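Local coordinates for protein L-ribulose 3-epimerase (Methylomonas sp. DH-1, PDB 7CJ7) that catalyses the manganese-dependent epimerisation of ketoses at C3, working fastest on L-ribulose and also converting D-ribulose, D-allulose and D-fructose, at residues H12-G18 against I252-S258; R34-D38 against A275-L279; Y37-E41 against P242-E246; L72-V78 against Y113-Y119; G89-L93 against A134-L138. All coordinates share one frame; numbering follows the deposited sequence.

Contact 1 (H12-G18 against I252-S258); sequences HALVWSG and IVDPKLS. With SOL (L-sorbose), chain C.
Ile252 lays its CG2 branch against the turn of 12-18, where CG2 comes within 3.3 Å of Gly18 N and also meets Leu14 O, while its CD1 reaches Trp16 O. Gly18 fits without a side chain: its CA lies 3.4 Å from Val253 O in a CA-H...O contact, and a CB would collide with that carbonyl. This is the tight end. Towards Leu257 and Ser258 the packing is looser, with Leu14 CG 4.4 Å from Leu257 CD2, and on the outer side Val253 and Pro255 are solvent-exposed. A water within hydrogen-bonding distance of Leu14 O and Ile252 O links the segments. Both are loops at the C-terminal ends of the TIM-barrel strands, the first following strand 8-12, the second leading into helix 257-260 through an Asx turn in which Asp254 OD1 accepts from Lys256 N. At the pocket end, His12 NE2 is hydrogen-bonded to O6 of L-sorbose at 2.8 Å, nearly straight at 177° and in the ring plane. His12 ND1 accepts from Leu14 N, 34° out of the ring plane, a bond that helps hold the ring's rotation. An alanine in place of His12 is likely to leave the sugar O6 without this partner and Leu14 N without its acceptor.

Contact 2 (R34-D38 against A275-L279); sequences RAGYD and AGKAL
Tyr37 lies over Leu279, and its ring can be followed outward from the backbone. With CG beside the backbone N and anti to the carbonyl carbon (chi1 -72°), CB carries the ring to helix 271-285 at Ala275 to Leu279. Tyr37 CG and Tyr37 CD2 each lie 4.2 Å from Leu279 CD2, a methyl that sits 4.0 Å from the ring centroid and only 4° off the normal, a CH-pi contact centred on one face. The other methyl, Leu279 CD1, meets Tyr37 CD1 and lies 3.8 Å from Tyr37 CE1. Across the ring from CE1, Tyr37 CE2 meets Ala275 CB at 3.9 Å, and Tyr37 CZ is near Ala275 O and Leu279 CB. The tip, Tyr37 OH, donates to Ala275 O at 2.7 Å, with the donor tilted 18° from the carbonyl plane. That oxygen also accepts the helical bond from Leu279 N, so two donors grip it. Beyond the ring, Leu279 CD2 touches Ala35 O at 3.4 Å and Gly36 O, while Ala35 CB packs on Ala275 CB. Gly36, at positive phi, ends helix 22-35 in a Schellman motif and turns the chain towards strand 39-43. The arrangement joins the first and last long helices, closing the helical ring round the TIM barrel.

Contact 3 (Y37-E41 against P242-E246); sequences YDYIE and PITFE. With MN (manganese (II) ion), chain D; SOL (L-sorbose), chain C.
Thr244 OG1 stands between Tyr39 and Glu41 as the middle of a relay: it accepts from Tyr39 OH at 2.6 Å and donates to Glu41 OE1 at 2.8 Å. With Thr244 OG1 anti to the carbonyl carbon and beside the backbone N (chi1 -53°), the hydroxyl meets both partners, and the extended Glu41 chain brings OE1 to it. The bond reaches Glu41 OE1 on the anti side, 32° out of the carboxylate plane. Tyr209 OH is hydrogen-bonded to both Thr244 OG1 and Glu41 OE1, and His211 NE2 to the latter oxygen as well; Glu41 OE2 is paired with Ser69 OG. Around the relay, Pro242 CB packs 3.8 Å from Tyr39 CZ, and Phe245 CB lies 4.3 Å from Tyr37 CE1. Glu246 OE2 binds manganese at 2.1 Å, alongside O2 and O3 of L-sorbose, with Glu152, Asp185 and His211 completing the site; Glu246 OE1 lies 2.8 Å from the sugar O3, consistent with a proton donor/acceptor role. Because His211 and Ser69 are ligand-binding residues, Glu41 probably positions them from the second shell. The axes of 39-41 and 242-245 are inclined at 65° and stay 8.2 Å apart, in wall strands flanking strand 8-12 whose side chains meet inside the TIM barrel, beneath its metal-dependent epimerase site.

Contact 4 (L72-V78 against Y113-Y119); sequences LSAATDV and YCALGKY
Leu72 and Ala115 form a parallel beta bridge, their CA atoms 4.4 Å apart and their side chains diverging. Of the hydrogen bonds, Leu116 N donates to Leu72 O at 2.9 Å, although the donor stands 45° out of the carbonyl plane. The same Leu72 O and Leu116 O each accept from a shared water, which adds a second link. The side-chain bond is Tyr119 OH to Asp77 OD2, 2.6 Å long. It meets the carboxylate from above, 38° out of its plane, while the oxygen lies near the plane of the tyrosine ring at its edge. With CG anti to the backbone N (chi1 -173°), Asp77 reaches across to the second segment. Tyr119 OH also accepts from Ala115 N, and Asp77 OD1 is bonded to Thr79 OG1. Both segments are loops after neighbouring strands, 65-72 and 107-112, at the catalytic end of the TIM barrel, and Leu116 lies about 4 Å from L-sorbose, side chain to ligand. A phenylalanine in place of Tyr119 would probably leave Asp77 OD2 without its hydroxyl donor and Ala115 N without that acceptor. Van der Waals contacts set carbon atoms against backbone carbonyls: Leu72 CB meets Cys114 O, Val78 CG2 lies 3.4 Å from Tyr113 O, and Ala115 CB faces Ser73 O, with Asp77 CB also beside it. Cys114 N is buried with no partner in the model. Across the dimer interface, Tyr119 packs on Trp264 of the second subunit, and Lys118 NZ is hydrogen-bonded to Tyr157 O of that subunit.

Contact 5 (G89-L93 against A134-L138); sequences GDELL and AMQRL
Asp90 and Arg137 form a side-on salt bridge, in which two guanidinium nitrogens face the two carboxylate oxygens. Arg137 NH2 donates to Asp90 OD1 at 3.1 Å, meeting the syn lone pair of OD1. Arg137 NE donates to Asp90 OD2 at 3.0 Å, there from 41° above the carboxylate plane, since the two flat groups are turned 60° apart. A further bond from NH2 to OD2 is weak. Next to the pair, a water donates to Asp90 OD1 and to Ala134 O, and so ties the acid to the partner helix a second time. Deeper in, Leu93 packs crosswise on its neighbours: its CB is 3.9 Å from Leu138 CD1, and its CD1 is 4.0 Å from Met135 CE, which the bent methionine chain brings back towards it. What sets these side chains is the pairing of helices 83-102 and 125-143 on the outside of the TIM barrel; the axes of their parts 89-93 and 134-138 cross at -33° and approach to 10.6 Å. Ile112 of the barrel wall touches Leu93, Met135 and Leu138 from below, and Ala134 CA lies against one face of the Arg137 guanidinium. The chemistry is divided by depth: apolar contacts towards the sheet, and outside them a charge pair whose bonds to separate oxygens probably limit rotation of the carboxylate.

The contacts fall into two groups around one TIM barrel. Contacts 2 and 3 share Tyr37 and Asp38, their centres 9 Å apart, and contact 1 adjoins both: Trp16 CZ2 packs 3.5 Å from Ala275 CB, and the backbones of His12 and Phe245 are probably hydrogen-bonded. Contacts 4 and 5 form the second group, 12 Å between centres, with Val78 CB 3.5 Å from Ala134 CB. The groups are joined at the pocket, where Leu257 CD1 lies 3.7 Å from Leu116 CD2. Contacts 1 and 3 both touch L-sorbose; contact 2, by contrast, lies about 13 Å from manganese, measured from the Tyr37 side chain, and contact 5 is about 10 Å from the sugar at the Leu93 side chain.

Contact 1 (H12-G18 against I252-S258)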
# COMPACT_ATOMS: atom_id res chain seq x y z
N HIS A 12 -2.50 12.04 -16.29
CA HIS A 12 -1.08 11.75 -16.00
C HIS A 12 -0.44 11.14 -17.25
O HIS A 12 -1.11 10.32 -17.91
CB HIS A 12 -0.98 10.86 -14.77
CG HIS A 12 0.41 10.72 -14.25
ND1 HIS A 12 1.25 9.74 -14.70
CD2 HIS A 12 1.09 11.43 -13.33
CE1 HIS A 12 2.41 9.84 -14.07
NE2 HIS A 12 2.33 10.87 -13.22
N ALA A 13 0.80 11.52 -17.57
CA ALA A 13 1.51 11.10 -18.80
C ALA A 13 1.54 9.57 -18.92
O ALA A 13 1.44 9.07 -20.05
CB ALA A 13 2.90 11.69 -18.80
N LEU A 14 1.64 8.85 -17.79
CA LEU A 14 1.85 7.38 -17.77
C LEU A 14 0.58 6.64 -18.21
O LEU A 14 0.62 5.38 -18.30
CB LEU A 14 2.27 6.94 -16.37
CG LEU A 14 3.75 6.64 -16.19
CD1 LEU A 14 4.12 5.32 -16.85
CD2 LEU A 14 4.60 7.78 -16.73
N VAL A 15 -0.51 7.36 -18.43
CA VAL A 15 -1.72 6.77 -19.05
C VAL A 15 -1.39 6.43 -20.50
O VAL A 15 -1.97 5.46 -21.02
CB VAL A 15 -2.94 7.69 -18.91
CG1 VAL A 15 -4.07 7.28 -19.83
CG2 VAL A 15 -3.41 7.74 -17.47
N TRP A 16 -0.44 7.15 -21.11
CA TRP A 16 -0.16 7.08 -22.56
C TRP A 16 1.28 6.65 -22.86
O TRP A 16 1.46 5.90 -23.83
CB TRP A 16 -0.48 8.41 -23.25
CG TRP A 16 -1.94 8.74 -23.27
CD1 TRP A 16 -2.88 8.29 -24.15
CD2 TRP A 16 -2.61 9.65 -22.39
NE1 TRP A 16 -4.10 8.86 -23.87
CE2 TRP A 16 -3.96 9.70 -22.79
CE3 TRP A 16 -2.20 10.44 -21.31
CZ2 TRP A 16 -4.91 10.48 -22.13
CZ3 TRP A 16 -3.14 11.22 -20.66
CH2 TRP A 16 -4.47 11.24 -21.08
N SER A 17 2.27 7.17 -22.13
CA SER A 17 3.71 7.03 -22.48
C SER A 17 4.56 6.77 -21.23
O SER A 17 4.37 7.46 -20.24
CB SER A 17 4.23 8.26 -23.19
OG SER A 17 3.56 8.42 -24.43
N GLY A 18 5.49 5.82 -21.32
CA GLY A 18 6.44 5.49 -20.24
C GLY A 18 7.69 6.36 -20.27
O GLY A 18 8.44 6.34 -19.28
N ILE A 252 2.18 0.02 -19.90
CA ILE A 252 3.00 1.24 -20.14
C ILE A 252 3.95 1.39 -18.95
O ILE A 252 3.46 1.68 -17.84
CB ILE A 252 2.13 2.49 -20.34
CG1 ILE A 252 1.05 2.29 -21.41
CG2 ILE A 252 3.00 3.71 -20.63
CD1 ILE A 252 1.56 2.37 -22.82
N VAL A 253 5.25 1.19 -19.19
CA VAL A 253 6.30 1.09 -18.13
C VAL A 253 7.25 2.28 -18.25
O VAL A 253 7.81 2.50 -19.35
CB VAL A 253 7.07 -0.25 -18.22
CG1 VAL A 253 8.14 -0.36 -17.15
CG2 VAL A 253 6.13 -1.44 -18.16
N ASP A 254 7.42 3.03 -17.16
CA ASP A 254 8.53 4.00 -16.98
C ASP A 254 9.58 3.29 -16.14
O ASP A 254 9.38 3.08 -14.94
CB ASP A 254 8.04 5.31 -16.34
CG ASP A 254 9.13 6.33 -16.06
OD1 ASP A 254 10.24 5.93 -15.63
OD2 ASP A 254 8.88 7.55 -16.28
N PRO A 255 10.71 2.88 -16.76
CA PRO A 255 11.71 2.04 -16.11
C PRO A 255 11.88 2.29 -14.61
O PRO A 255 11.91 1.33 -13.86
CB PRO A 255 12.97 2.42 -16.90
CG PRO A 255 12.46 2.58 -18.31
CD PRO A 255 11.08 3.19 -18.15
N LYS A 256 11.97 3.56 -14.20
CA LYS A 256 12.13 3.93 -12.77
C LYS A 256 10.78 3.87 -12.05
O LYS A 256 10.62 2.97 -11.18
CB LYS A 256 12.75 5.33 -12.62
CG LYS A 256 12.85 5.77 -11.17
CD LYS A 256 13.99 6.72 -10.87
CE LYS A 256 13.51 8.12 -10.60
NZ LYS A 256 14.62 9.10 -10.57
N LEU A 257 9.87 4.80 -12.37
CA LEU A 257 8.62 5.08 -11.60
C LEU A 257 7.80 3.79 -11.44
O LEU A 257 7.31 3.55 -10.32
CB LEU A 257 7.80 6.16 -12.33
CG LEU A 257 6.54 6.65 -11.61
CD1 LEU A 257 6.87 7.19 -10.23
CD2 LEU A 257 5.80 7.70 -12.43
N SER A 258 7.67 2.98 -12.49
CA SER A 258 6.75 1.82 -12.50
C SER A 258 7.19 0.79 -11.44
O SER A 258 6.30 0.23 -10.76
CB SER A 258 6.63 1.22 -13.87
OG SER A 258 5.93 2.11 -14.74
C1 SOL C . 2.65 8.10 -6.62
O1 SOL C . 2.05 6.97 -6.02
C2 SOL C . 1.64 9.09 -7.09
O2 SOL C . 0.51 9.09 -6.62
C3 SOL C . 2.03 10.06 -8.20
O3 SOL C . 1.17 11.17 -8.22
C4 SOL C . 3.48 10.50 -8.06
O4 SOL C . 3.65 11.19 -6.82
C5 SOL C . 3.95 11.42 -9.19
O5 SOL C . 5.25 11.93 -8.88
C6 SOL C . 4.00 10.75 -10.54
O6 SOL C . 4.40 11.68 -11.55
O HOH W 1 1.11 2.88 -16.72

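Contact 2 (R34-D38 against A275-L279)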
# COMPACT_ATOMS: atom_id res chain seq x y z
N ARG A 34 -7.23 14.26 -27.35
CA ARG A 34 -8.25 13.39 -28.00
C ARG A 34 -9.36 13.05 -26.99
O ARG A 34 -10.55 13.08 -27.37
CB ARG A 34 -7.58 12.13 -28.53
CG ARG A 34 -8.53 11.18 -29.25
CD ARG A 34 -7.81 10.37 -30.30
NE ARG A 34 -6.84 9.48 -29.71
CZ ARG A 34 -5.52 9.64 -29.78
NH1 ARG A 34 -4.73 8.77 -29.17
NH2 ARG A 34 -4.99 10.67 -30.40
N ALA A 35 -8.99 12.72 -25.75
CA ALA A 35 -9.92 12.32 -24.67
C ALA A 35 -10.71 13.53 -24.13
O ALA A 35 -11.71 13.30 -23.46
CB ALA A 35 -9.14 11.64 -23.58
N GLY A 36 -10.24 14.75 -24.36
CA GLY A 36 -10.96 15.99 -23.97
C GLY A 36 -10.44 16.56 -22.66
O GLY A 36 -11.15 17.38 -22.05
N TYR A 37 -9.25 16.17 -22.23
CA TYR A 37 -8.60 16.76 -21.03
C TYR A 37 -8.19 18.21 -21.32
O TYR A 37 -7.95 18.57 -22.50
CB TYR A 37 -7.42 15.91 -20.57
CG TYR A 37 -7.82 14.60 -19.94
CD1 TYR A 37 -8.13 14.51 -18.59
CD2 TYR A 37 -7.93 13.45 -20.70
CE1 TYR A 37 -8.52 13.31 -18.02
CE2 TYR A 37 -8.30 12.24 -20.13
CZ TYR A 37 -8.61 12.17 -18.79
OH TYR A 37 -8.98 10.99 -18.21
N ASP A 38 -8.13 19.02 -20.27
CA ASP A 38 -7.66 20.43 -20.30
C ASP A 38 -6.13 20.48 -20.25
O ASP A 38 -5.54 21.39 -20.85
CB ASP A 38 -8.24 21.23 -19.14
CG ASP A 38 -9.76 21.26 -19.15
OD1 ASP A 38 -10.31 21.63 -20.20
OD2 ASP A 38 -10.36 20.91 -18.12
N ALA A 275 -8.70 6.43 -20.51
CA ALA A 275 -8.67 7.89 -20.28
C ALA A 275 -10.04 8.52 -20.59
O ALA A 275 -10.47 9.40 -19.84
CB ALA A 275 -7.59 8.53 -21.11
N GLY A 276 -10.71 8.08 -21.65
CA GLY A 276 -12.04 8.59 -22.02
C GLY A 276 -13.06 8.25 -20.95
O GLY A 276 -13.84 9.14 -20.55
N LYS A 277 -13.05 6.99 -20.50
CA LYS A 277 -14.02 6.51 -19.48
C LYS A 277 -13.74 7.22 -18.16
O LYS A 277 -14.71 7.52 -17.45
CB LYS A 277 -13.95 4.99 -19.35
CG LYS A 277 -14.67 4.24 -20.46
CD LYS A 277 -14.68 2.75 -20.27
CE LYS A 277 -15.50 2.02 -21.31
NZ LYS A 277 -14.90 0.70 -21.60
N ALA A 278 -12.47 7.47 -17.83
CA ALA A 278 -12.07 8.15 -16.57
C ALA A 278 -12.64 9.57 -16.57
O ALA A 278 -13.20 9.98 -15.54
CB ALA A 278 -10.58 8.16 -16.39
N LEU A 279 -12.44 10.30 -17.66
CA LEU A 279 -12.87 11.72 -17.73
C LEU A 279 -14.39 11.77 -17.57
O LEU A 279 -14.88 12.63 -16.83
CB LEU A 279 -12.43 12.36 -19.04
CG LEU A 279 -12.63 13.87 -19.09
CD1 LEU A 279 -12.13 14.55 -17.82
CD2 LEU A 279 -11.96 14.46 -20.32

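Contact 3 (Y37-E41 against P242-E246)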
# COMPACT_ATOMS: atom_id res chain seq x y z
N TYR A 37 -9.25 16.17 -22.23
CA TYR A 37 -8.60 16.76 -21.03
C TYR A 37 -8.19 18.21 -21.32
O TYR A 37 -7.95 18.57 -22.50
CB TYR A 37 -7.42 15.91 -20.57
CG TYR A 37 -7.82 14.60 -19.94
CD1 TYR A 37 -8.13 14.51 -18.59
CD2 TYR A 37 -7.93 13.45 -20.70
CE1 TYR A 37 -8.52 13.31 -18.02
CE2 TYR A 37 -8.30 12.24 -20.13
CZ TYR A 37 -8.61 12.17 -18.79
OH TYR A 37 -8.98 10.99 -18.21
N ASP A 38 -8.13 19.02 -20.27
CA ASP A 38 -7.66 20.43 -20.30
C ASP A 38 -6.13 20.48 -20.25
O ASP A 38 -5.54 21.39 -20.85
CB ASP A 38 -8.24 21.23 -19.14
CG ASP A 38 -9.76 21.26 -19.15
OD1 ASP A 38 -10.31 21.63 -20.20
OD2 ASP A 38 -10.36 20.91 -18.12
N TYR A 39 -5.50 19.55 -19.53
CA TYR A 39 -4.02 19.56 -19.37
C TYR A 39 -3.50 18.13 -19.30
O TYR A 39 -4.26 17.18 -19.06
CB TYR A 39 -3.60 20.38 -18.14
CG TYR A 39 -3.97 19.78 -16.81
CD1 TYR A 39 -3.12 18.92 -16.14
CD2 TYR A 39 -5.19 20.06 -16.21
CE1 TYR A 39 -3.45 18.38 -14.91
CE2 TYR A 39 -5.54 19.50 -14.99
CZ TYR A 39 -4.68 18.64 -14.35
OH TYR A 39 -5.03 18.08 -13.15
N ILE A 40 -2.20 18.01 -19.53
CA ILE A 40 -1.44 16.76 -19.25
C ILE A 40 -0.52 17.04 -18.05
O ILE A 40 0.02 18.15 -17.95
CB ILE A 40 -0.65 16.31 -20.49
CG1 ILE A 40 0.11 15.01 -20.19
CG2 ILE A 40 0.27 17.42 -20.96
CD1 ILE A 40 0.24 14.11 -21.36
N GLU A 41 -0.39 16.06 -17.16
CA GLU A 41 0.54 16.13 -16.03
C GLU A 41 1.80 15.38 -16.44
O GLU A 41 1.74 14.16 -16.59
CB GLU A 41 -0.09 15.57 -14.76
CG GLU A 41 0.76 15.79 -13.54
CD GLU A 41 0.11 15.23 -12.30
OE1 GLU A 41 -0.98 15.71 -11.94
OE2 GLU A 41 0.68 14.27 -11.74
N PRO A 242 -6.82 21.81 -10.09
CA PRO A 242 -6.56 20.67 -10.96
C PRO A 242 -7.08 19.36 -10.37
O PRO A 242 -6.95 19.12 -9.17
CB PRO A 242 -5.03 20.67 -11.10
CG PRO A 242 -4.64 22.09 -10.80
CD PRO A 242 -5.61 22.55 -9.74
N ILE A 243 -7.68 18.54 -11.23
CA ILE A 243 -8.05 17.13 -10.93
C ILE A 243 -7.43 16.28 -12.03
O ILE A 243 -7.87 16.43 -13.19
CB ILE A 243 -9.58 16.98 -10.88
CG1 ILE A 243 -10.20 17.92 -9.83
CG2 ILE A 243 -9.95 15.52 -10.64
CD1 ILE A 243 -11.72 17.90 -9.80
N THR A 244 -6.44 15.46 -11.69
CA THR A 244 -5.72 14.58 -12.65
C THR A 244 -6.15 13.13 -12.46
O THR A 244 -6.09 12.63 -11.33
CB THR A 244 -4.20 14.61 -12.47
OG1 THR A 244 -3.71 15.94 -12.48
CG2 THR A 244 -3.47 13.82 -13.53
N PHE A 245 -6.56 12.48 -13.55
CA PHE A 245 -6.73 11.01 -13.58
C PHE A 245 -5.34 10.39 -13.63
O PHE A 245 -4.52 10.74 -14.51
CB PHE A 245 -7.59 10.58 -14.77
CG PHE A 245 -7.56 9.09 -14.99
CD1 PHE A 245 -7.90 8.21 -13.98
CD2 PHE A 245 -7.17 8.56 -16.21
CE1 PHE A 245 -7.85 6.83 -14.18
CE2 PHE A 245 -7.13 7.19 -16.41
CZ PHE A 245 -7.48 6.33 -15.40
N GLU A 246 -5.10 9.47 -12.70
CA GLU A 246 -3.81 8.77 -12.57
C GLU A 246 -4.08 7.26 -12.58
O GLU A 246 -4.98 6.79 -11.85
CB GLU A 246 -3.10 9.21 -11.29
CG GLU A 246 -1.73 8.61 -11.14
CD GLU A 246 -0.88 9.34 -10.11
OE1 GLU A 246 0.20 9.86 -10.47
OE2 GLU A 246 -1.32 9.39 -8.96
MN MN D . -0.83 10.60 -7.29
C1 SOL C . 2.65 8.10 -6.62
O1 SOL C . 2.05 6.97 -6.02
C2 SOL C . 1.64 9.09 -7.09
O2 SOL C . 0.51 9.09 -6.62
C3 SOL C . 2.03 10.06 -8.20
O3 SOL C . 1.17 11.17 -8.22
C4 SOL C . 3.48 10.50 -8.06
O4 SOL C . 3.65 11.19 -6.82
C5 SOL C . 3.95 11.42 -9.19
O5 SOL C . 5.25 11.93 -8.88
C6 SOL C . 4.00 10.75 -10.54
O6 SOL C . 4.40 11.68 -11.55

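Contact 4 (L72-V78 against Y113-Y119)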
# COMPACT_ATOMS: atom_id res chain seq x y z
N LEU A 72 11.24 12.54 -5.68
CA LEU A 72 12.72 12.51 -5.56
C LEU A 72 13.17 11.05 -5.44
O LEU A 72 12.32 10.17 -5.35
CB LEU A 72 13.12 13.36 -4.36
CG LEU A 72 12.65 14.81 -4.42
CD1 LEU A 72 12.92 15.51 -3.11
CD2 LEU A 72 13.33 15.56 -5.57
N SER A 73 14.47 10.82 -5.46
CA SER A 73 15.09 9.49 -5.27
C SER A 73 16.07 9.58 -4.10
O SER A 73 16.21 10.69 -3.54
CB SER A 73 15.77 9.04 -6.54
OG SER A 73 16.90 9.86 -6.80
N ALA A 74 16.68 8.45 -3.72
CA ALA A 74 17.68 8.41 -2.63
C ALA A 74 18.75 9.48 -2.87
O ALA A 74 19.14 10.16 -1.92
CB ALA A 74 18.29 7.03 -2.51
N ALA A 75 19.17 9.68 -4.12
CA ALA A 75 20.29 10.58 -4.47
C ALA A 75 19.89 12.06 -4.27
O ALA A 75 20.80 12.90 -4.16
CB ALA A 75 20.73 10.30 -5.89
N THR A 76 18.59 12.36 -4.22
CA THR A 76 18.05 13.74 -4.22
C THR A 76 17.07 13.96 -3.05
O THR A 76 16.30 14.93 -3.11
CB THR A 76 17.37 14.06 -5.56
OG1 THR A 76 16.43 13.03 -5.85
CG2 THR A 76 18.35 14.17 -6.70
N ASP A 77 17.12 13.12 -2.02
CA ASP A 77 16.15 13.13 -0.89
C ASP A 77 16.39 14.33 0.02
O ASP A 77 17.36 14.30 0.78
CB ASP A 77 16.26 11.82 -0.11
CG ASP A 77 15.21 11.65 0.97
OD1 ASP A 77 14.48 12.63 1.24
OD2 ASP A 77 15.12 10.53 1.52
N VAL A 78 15.51 15.33 -0.01
CA VAL A 78 15.67 16.61 0.75
C VAL A 78 15.42 16.40 2.25
O VAL A 78 15.66 17.37 3.00
CB VAL A 78 14.78 17.73 0.20
CG1 VAL A 78 15.26 18.19 -1.16
CG2 VAL A 78 13.30 17.35 0.19
N TYR A 113 8.84 16.41 -1.48
CA TYR A 113 9.33 16.72 -0.11
C TYR A 113 10.16 15.56 0.45
O TYR A 113 10.66 15.68 1.58
CB TYR A 113 8.14 17.04 0.80
CG TYR A 113 7.11 15.95 0.80
CD1 TYR A 113 7.22 14.87 1.66
CD2 TYR A 113 6.04 15.97 -0.08
CE1 TYR A 113 6.30 13.84 1.66
CE2 TYR A 113 5.10 14.96 -0.09
CZ TYR A 113 5.24 13.88 0.78
OH TYR A 113 4.32 12.87 0.78
N CYS A 114 10.33 14.49 -0.31
CA CYS A 114 11.13 13.31 0.11
C CYS A 114 11.39 12.37 -1.07
O CYS A 114 10.86 12.63 -2.18
CB CYS A 114 10.41 12.54 1.21
SG CYS A 114 8.94 11.67 0.62
N ALA A 115 12.17 11.32 -0.85
CA ALA A 115 12.35 10.23 -1.84
C ALA A 115 11.04 9.46 -1.95
O ALA A 115 10.47 9.06 -0.91
CB ALA A 115 13.51 9.34 -1.45
N LEU A 116 10.54 9.29 -3.17
CA LEU A 116 9.34 8.46 -3.44
C LEU A 116 9.76 7.00 -3.33
O LEU A 116 10.65 6.59 -4.11
CB LEU A 116 8.81 8.77 -4.84
CG LEU A 116 7.59 7.97 -5.28
CD1 LEU A 116 6.39 8.27 -4.41
CD2 LEU A 116 7.26 8.24 -6.74
N GLY A 117 9.19 6.25 -2.39
CA GLY A 117 9.45 4.81 -2.26
C GLY A 117 9.49 4.33 -0.83
O GLY A 117 9.05 5.08 0.06
N LYS A 118 9.97 3.11 -0.62
CA LYS A 118 9.78 2.38 0.67
C LYS A 118 10.97 2.63 1.60
O LYS A 118 11.99 1.97 1.44
CB LYS A 118 9.63 0.87 0.47
CG LYS A 118 9.18 0.16 1.74
CD LYS A 118 9.39 -1.33 1.79
CE LYS A 118 8.11 -2.09 1.60
NZ LYS A 118 7.53 -1.81 0.27
N TYR A 119 10.81 3.53 2.56
CA TYR A 119 11.84 3.82 3.57
C TYR A 119 11.97 2.59 4.45
O TYR A 119 10.97 1.95 4.77
CB TYR A 119 11.46 5.06 4.39
CG TYR A 119 11.76 6.36 3.69
CD1 TYR A 119 13.00 6.95 3.79
CD2 TYR A 119 10.80 7.00 2.92
CE1 TYR A 119 13.29 8.16 3.18
CE2 TYR A 119 11.08 8.21 2.30
CZ TYR A 119 12.33 8.79 2.43
OH TYR A 119 12.63 9.98 1.83
O HOH W 2 12.01 7.55 -6.11

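Contact 5 (G89-L93 against A134-L138)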
# COMPACT_ATOMS: atom_id res chain seq x y z
N GLY A 89 18.84 17.53 -4.25
CA GLY A 89 17.37 17.62 -4.28
C GLY A 89 16.91 19.03 -4.58
O GLY A 89 16.03 19.21 -5.44
N ASP A 90 17.50 20.02 -3.90
CA ASP A 90 17.18 21.46 -4.12
C ASP A 90 17.40 21.76 -5.61
O ASP A 90 16.54 22.44 -6.21
CB ASP A 90 18.04 22.39 -3.26
CG ASP A 90 17.69 22.44 -1.78
OD1 ASP A 90 16.67 21.83 -1.37
OD2 ASP A 90 18.46 23.09 -1.02
N GLU A 91 18.50 21.27 -6.18
CA GLU A 91 18.91 21.52 -7.59
C GLU A 91 17.90 20.88 -8.53
O GLU A 91 17.45 21.56 -9.47
CB GLU A 91 20.34 21.02 -7.80
CG GLU A 91 20.81 21.12 -9.24
CD GLU A 91 22.15 20.43 -9.46
OE1 GLU A 91 22.23 19.18 -9.35
OE2 GLU A 91 23.13 21.15 -9.72
N LEU A 92 17.50 19.63 -8.28
CA LEU A 92 16.47 18.95 -9.11
C LEU A 92 15.16 19.75 -9.04
O LEU A 92 14.52 19.96 -10.08
CB LEU A 92 16.28 17.51 -8.63
CG LEU A 92 15.47 16.62 -9.59
CD1 LEU A 92 15.84 15.15 -9.41
CD2 LEU A 92 13.98 16.82 -9.39
N LEU A 93 14.74 20.19 -7.85
CA LEU A 93 13.44 20.89 -7.71
C LEU A 93 13.48 22.25 -8.42
O LEU A 93 12.46 22.66 -9.03
CB LEU A 93 13.11 21.02 -6.22
CG LEU A 93 12.78 19.70 -5.53
CD1 LEU A 93 12.86 19.86 -4.01
CD2 LEU A 93 11.41 19.18 -5.96
N ALA A 134 13.39 22.55 3.14
CA ALA A 134 13.51 22.36 1.68
C ALA A 134 12.26 22.91 1.00
O ALA A 134 12.38 23.52 -0.09
CB ALA A 134 13.72 20.91 1.34
N MET A 135 11.08 22.69 1.59
CA MET A 135 9.82 23.13 0.93
C MET A 135 9.68 24.65 1.07
O MET A 135 9.08 25.27 0.17
CB MET A 135 8.60 22.40 1.50
CG MET A 135 8.60 20.92 1.14
SD MET A 135 8.68 20.56 -0.64
CE MET A 135 10.45 20.51 -0.92
N GLN A 136 10.24 25.25 2.12
CA GLN A 136 10.31 26.72 2.22
C GLN A 136 11.18 27.27 1.09
O GLN A 136 10.75 28.23 0.44
CB GLN A 136 10.82 27.16 3.58
CG GLN A 136 9.84 26.82 4.69
CD GLN A 136 10.42 27.09 6.06
OE1 GLN A 136 11.62 27.01 6.27
NE2 GLN A 136 9.54 27.41 7.00
N ARG A 137 12.37 26.70 0.89
CA ARG A 137 13.30 27.20 -0.15
C ARG A 137 12.65 27.04 -1.54
O ARG A 137 12.73 27.97 -2.36
CB ARG A 137 14.66 26.50 -0.06
CG ARG A 137 15.40 26.75 1.25
CD ARG A 137 16.84 26.28 1.19
NE ARG A 137 16.98 24.85 0.96
CZ ARG A 137 16.94 23.93 1.92
NH1 ARG A 137 16.76 24.28 3.18
NH2 ARG A 137 17.08 22.65 1.62
N LEU A 138 12.01 25.89 -1.79
CA LEU A 138 11.36 25.61 -3.09
C LEU A 138 10.18 26.57 -3.28
O LEU A 138 10.06 27.15 -4.35
CB LEU A 138 10.88 24.17 -3.15
CG LEU A 138 10.05 23.83 -4.38
CD1 LEU A 138 10.82 24.12 -5.66
CD2 LEU A 138 9.58 22.39 -4.34
O HOH W 3 14.28 22.76 -2.03